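Local coordinates for TrwG protein (Bartonella grahamii, PDB 4NHF), which is a VirB8-family component of the Trw type IV secretion machinery, represented here by its soluble domain, and probably takes part in assembling that complex, at residues Y47-Y52 against I110-L115. Numbering follows the deposited sequence.
Sequences YWLNQY and IQLNGL
Helix 42-57 lies against the concave antiparallel sheet of a VirB8 domain, and at the sheet's edge Leu49 and Asn50 meet Ile110 and Leu112 mainly through carbon atoms; no hydrogen bond links the two segments. The closest touch is methyl to methyl: CD1 of Leu49 reaches CD2 of Leu112 at 3.6 Å, the two leucine side chains slanting across one another. Leu112 owes its place to its first torsion, which sets CG anti to the carbonyl carbon (chi1 -51°) and brings the branch end closer to the helix than its CB direction alone would suggest. The same CD1 of Leu49 lies more loosely beside Ile110 CG2, 4.3 Å away. On the neighbouring residue of the helix, CB of Asn50 receives the CD1 tip of Ile110 at 3.9 Å, so the asparagine takes part through its aliphatic carbon. With CG anti to the backbone N (chi1 -175°), its amide runs on past that tip, leaving CB as the nearest atom.

Such helix-on-sheet packing is the architecture of the NTF2-like clan to which VirB8 proteins belong. The axes of 47-52 and 110-112 approach to 10.0 Å, their N-to-C directions 133° apart, a spacing filled by side chains; strand 102-112 is outermost in the chain's sheet. Leu49 also reaches inward to Ala118, Ile144 and Tyr146 on the next two strands, whereas Arg46 adds a polar tie by hydrogen bonding through NH1 to the carbonyl oxygen of Ile110. Leu159 of the second subunit packs on both Asn50 and Ile110, placing this junction beside the interface between the two copies. Beyond Leu112 the chain turns toward strand 117-127, and Asn113 OD1 accepts a hydrogen bond from the backbone N of Leu115 at 2.8 Å in an Asx turn, the donor lying well above the carbonyl plane; Gln117 N gives this oxygen a second bond.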
ATOM      1  N   TYR A  47      -3.973   8.721   7.471  1.00 15.66           N
ATOM      2  CA  TYR A  47      -3.628   7.429   6.893  1.00 14.74           C
ATOM      3  C   TYR A  47      -4.267   7.182   5.523  1.00 14.32           C
ATOM      4  O   TYR A  47      -3.571   6.929   4.500  1.00 13.70           O
ATOM      5  CB  TYR A  47      -3.944   6.254   7.850  1.00 14.84           C
ATOM      6  CG  TYR A  47      -3.626   4.943   7.207  1.00 14.37           C
ATOM      7  CD1 TYR A  47      -2.299   4.489   7.105  1.00 14.45           C
ATOM      8  CD2 TYR A  47      -4.623   4.167   6.675  1.00 14.05           C
ATOM      9  CE1 TYR A  47      -2.007   3.301   6.468  1.00 14.39           C
ATOM     10  CE2 TYR A  47      -4.331   2.977   6.028  1.00 14.15           C
ATOM     11  CZ  TYR A  47      -3.024   2.543   5.942  1.00 14.16           C
ATOM     12  OH  TYR A  47      -2.751   1.371   5.328  1.00 14.29           O
ATOM     13  N   TRP A  48      -5.585   7.253   5.490  1.00 14.63           N
ATOM     14  CA  TRP A  48      -6.350   6.917   4.295  1.00 14.58           C
ATOM     15  C   TRP A  48      -6.200   7.957   3.183  1.00 14.29           C
ATOM     16  O   TRP A  48      -6.105   7.611   1.993  1.00 14.58           O
ATOM     17  CB  TRP A  48      -7.822   6.663   4.667  1.00 15.03           C
ATOM     18  CG  TRP A  48      -7.978   5.393   5.366  1.00 15.74           C
ATOM     19  CD1 TRP A  48      -8.250   5.211   6.700  1.00 16.77           C
ATOM     20  CD2 TRP A  48      -7.845   4.101   4.809  1.00 15.92           C
ATOM     21  NE1 TRP A  48      -8.263   3.872   7.001  1.00 17.04           N
ATOM     22  CE2 TRP A  48      -8.026   3.174   5.849  1.00 16.48           C
ATOM     23  CE3 TRP A  48      -7.543   3.631   3.538  1.00 15.77           C
ATOM     24  CZ2 TRP A  48      -7.937   1.801   5.642  1.00 16.78           C
ATOM     25  CZ3 TRP A  48      -7.499   2.267   3.327  1.00 15.93           C
ATOM     26  CH2 TRP A  48      -7.694   1.372   4.374  1.00 16.62           C
ATOM     27  N   LEU A  49      -6.131   9.240   3.546  1.00 14.39           N
ATOM     28  CA  LEU A  49      -5.942  10.270   2.526  1.00 14.07           C
ATOM     29  C   LEU A  49      -4.578  10.126   1.863  1.00 13.70           C
ATOM     30  O   LEU A  49      -4.465  10.309   0.652  1.00 13.05           O
ATOM     31  CB  LEU A  49      -6.087  11.672   3.096  1.00 14.55           C
ATOM     32  CG  LEU A  49      -7.545  12.020   3.465  1.00 14.94           C
ATOM     33  CD1 LEU A  49      -7.502  13.132   4.452  1.00 15.99           C
ATOM     34  CD2 LEU A  49      -8.406  12.381   2.260  1.00 14.91           C
ATOM     35  N   ASN A  50      -3.541   9.894   2.677  1.00 13.92           N
ATOM     36  CA  ASN A  50      -2.239   9.614   2.165  1.00 14.14           C
ATOM     37  C   ASN A  50      -2.232   8.388   1.269  1.00 13.71           C
ATOM     38  O   ASN A  50      -1.612   8.447   0.167  1.00 13.70           O
ATOM     39  CB  ASN A  50      -1.269   9.441   3.337  1.00 15.05           C
ATOM     40  CG  ASN A  50       0.173   9.251   2.901  1.00 15.43           C
ATOM     41  OD1 ASN A  50       0.760  10.101   2.233  1.00 16.01           O
ATOM     42  ND2 ASN A  50       0.766   8.163   3.334  1.00 15.51           N
ATOM     43  N   GLN A  51      -2.825   7.265   1.711  1.00 13.53           N
ATOM     44  CA  GLN A  51      -2.834   6.083   0.825  1.00 13.89           C
ATOM     45  C   GLN A  51      -3.543   6.400  -0.528  1.00 13.03           C
ATOM     46  O   GLN A  51      -3.130   5.949  -1.594  1.00 12.75           O
ATOM     47  CB  GLN A  51      -3.432   4.851   1.474  1.00 14.52           C
ATOM     48  CG  GLN A  51      -2.529   4.204   2.550  1.00 15.54           C
ATOM     49  CD  GLN A  51      -1.168   3.814   2.041  1.00 16.52           C
ATOM     50  OE1 GLN A  51      -1.061   3.137   1.026  1.00 17.82           O
ATOM     51  NE2 GLN A  51      -0.131   4.303   2.670  1.00 17.48           N
ATOM     52  N   TYR A  52      -4.595   7.198  -0.473  1.00 12.61           N
ATOM     53  CA  TYR A  52      -5.354   7.479  -1.686  1.00 12.24           C
ATOM     54  C   TYR A  52      -4.511   8.268  -2.690  1.00 12.51           C
ATOM     55  O   TYR A  52      -4.487   7.960  -3.863  1.00 12.49           O
ATOM     56  CB  TYR A  52      -6.627   8.239  -1.419  1.00 12.26           C
ATOM     57  CG  TYR A  52      -7.501   8.365  -2.638  1.00 11.91           C
ATOM     58  CD1 TYR A  52      -8.248   7.312  -3.103  1.00 11.85           C
ATOM     59  CD2 TYR A  52      -7.582   9.561  -3.308  1.00 12.02           C
ATOM     60  CE1 TYR A  52      -9.063   7.455  -4.233  1.00 12.14           C
ATOM     61  CE2 TYR A  52      -8.360   9.711  -4.447  1.00 12.20           C
ATOM     62  CZ  TYR A  52      -9.105   8.661  -4.914  1.00 12.30           C
ATOM     63  OH  TYR A  52      -9.890   8.892  -6.037  1.00 12.51           O
ATOM     64  N   ILE A 110      -0.724  17.437   4.809  1.00 18.90           N
ATOM     65  CA  ILE A 110      -2.116  17.069   4.717  1.00 18.95           C
ATOM     66  C   ILE A 110      -2.855  17.940   5.735  1.00 20.22           C
ATOM     67  O   ILE A 110      -2.571  17.866   6.922  1.00 20.70           O
ATOM     68  CB  ILE A 110      -2.353  15.574   5.058  1.00 18.29           C
ATOM     69  CG1 ILE A 110      -1.687  14.654   4.020  1.00 18.12           C
ATOM     70  CG2 ILE A 110      -3.833  15.314   5.146  1.00 18.08           C
ATOM     71  CD1 ILE A 110      -1.667  13.175   4.448  1.00 18.10           C
ATOM     72  N   GLN A 111      -3.772  18.760   5.268  1.00 20.93           N
ATOM     73  CA  GLN A 111      -4.599  19.559   6.169  1.00 22.60           C
ATOM     74  C   GLN A 111      -6.013  19.042   6.141  1.00 22.16           C
ATOM     75  O   GLN A 111      -6.547  18.801   5.084  1.00 21.05           O
ATOM     76  CB  GLN A 111      -4.620  21.055   5.800  1.00 24.32           C
ATOM     77  CG  GLN A 111      -3.273  21.735   5.809  1.00 26.46           C
ATOM     78  CD  GLN A 111      -2.409  21.327   4.616  1.00 27.10           C
ATOM     79  OE1 GLN A 111      -2.851  21.319   3.452  1.00 29.21           O
ATOM     80  NE2 GLN A 111      -1.161  20.944   4.902  1.00 28.30           N
ATOM     81  N   LEU A 112      -6.639  18.975   7.312  1.00 23.64           N
ATOM     82  CA  LEU A 112      -8.043  18.624   7.449  1.00 25.01           C
ATOM     83  C   LEU A 112      -8.882  19.782   7.983  1.00 28.05           C
ATOM     84  O   LEU A 112      -8.444  20.492   8.876  1.00 27.24           O
ATOM     85  CB  LEU A 112      -8.161  17.510   8.496  1.00 25.40           C
ATOM     86  CG  LEU A 112      -7.281  16.271   8.377  1.00 25.22           C
ATOM     87  CD1 LEU A 112      -7.695  15.329   9.474  1.00 26.45           C
ATOM     88  CD2 LEU A 112      -7.471  15.667   7.023  1.00 24.21           C
ATOM     89  N   ASN A 113     -10.113  19.934   7.514  1.00 30.82           N
ATOM     90  CA  ASN A 113     -11.055  20.832   8.226  1.00 34.83           C
ATOM     91  C   ASN A 113     -12.047  20.148   9.172  1.00 37.49           C
ATOM     92  O   ASN A 113     -12.949  20.785   9.674  1.00 42.72           O
ATOM     93  CB  ASN A 113     -11.829  21.713   7.277  1.00 34.99           C
ATOM     94  CG  ASN A 113     -13.010  21.013   6.657  1.00 35.56           C
ATOM     95  OD1 ASN A 113     -13.204  19.774   6.792  1.00 34.56           O
ATOM     96  ND2 ASN A 113     -13.827  21.802   5.939  1.00 36.30           N
ATOM     97  N   GLY A 114     -11.893  18.859   9.413  1.00 41.05           N
ATOM     98  CA  GLY A 114     -12.715  18.165  10.401  1.00 41.24           C
ATOM     99  C   GLY A 114     -14.183  17.953  10.032  1.00 41.69           C
ATOM    100  O   GLY A 114     -14.917  17.358  10.843  1.00 43.35           O
ATOM    101  N   LEU A 115     -14.616  18.432   8.850  1.00 37.38           N
ATOM    102  CA  LEU A 115     -15.960  18.178   8.358  1.00 36.72           C
ATOM    103  C   LEU A 115     -16.007  17.356   7.044  1.00 34.15           C
ATOM    104  O   LEU A 115     -16.960  17.452   6.292  1.00 34.91           O
ATOM    105  CB  LEU A 115     -16.667  19.506   8.143  1.00 40.28           C
ATOM    106  CG  LEU A 115     -16.796  20.477   9.349  1.00 42.40           C
ATOM    107  CD1 LEU A 115     -17.499  21.743   8.898  1.00 44.22           C
ATOM    108  CD2 LEU A 115     -17.517  19.863  10.556  1.00 45.14           C
TER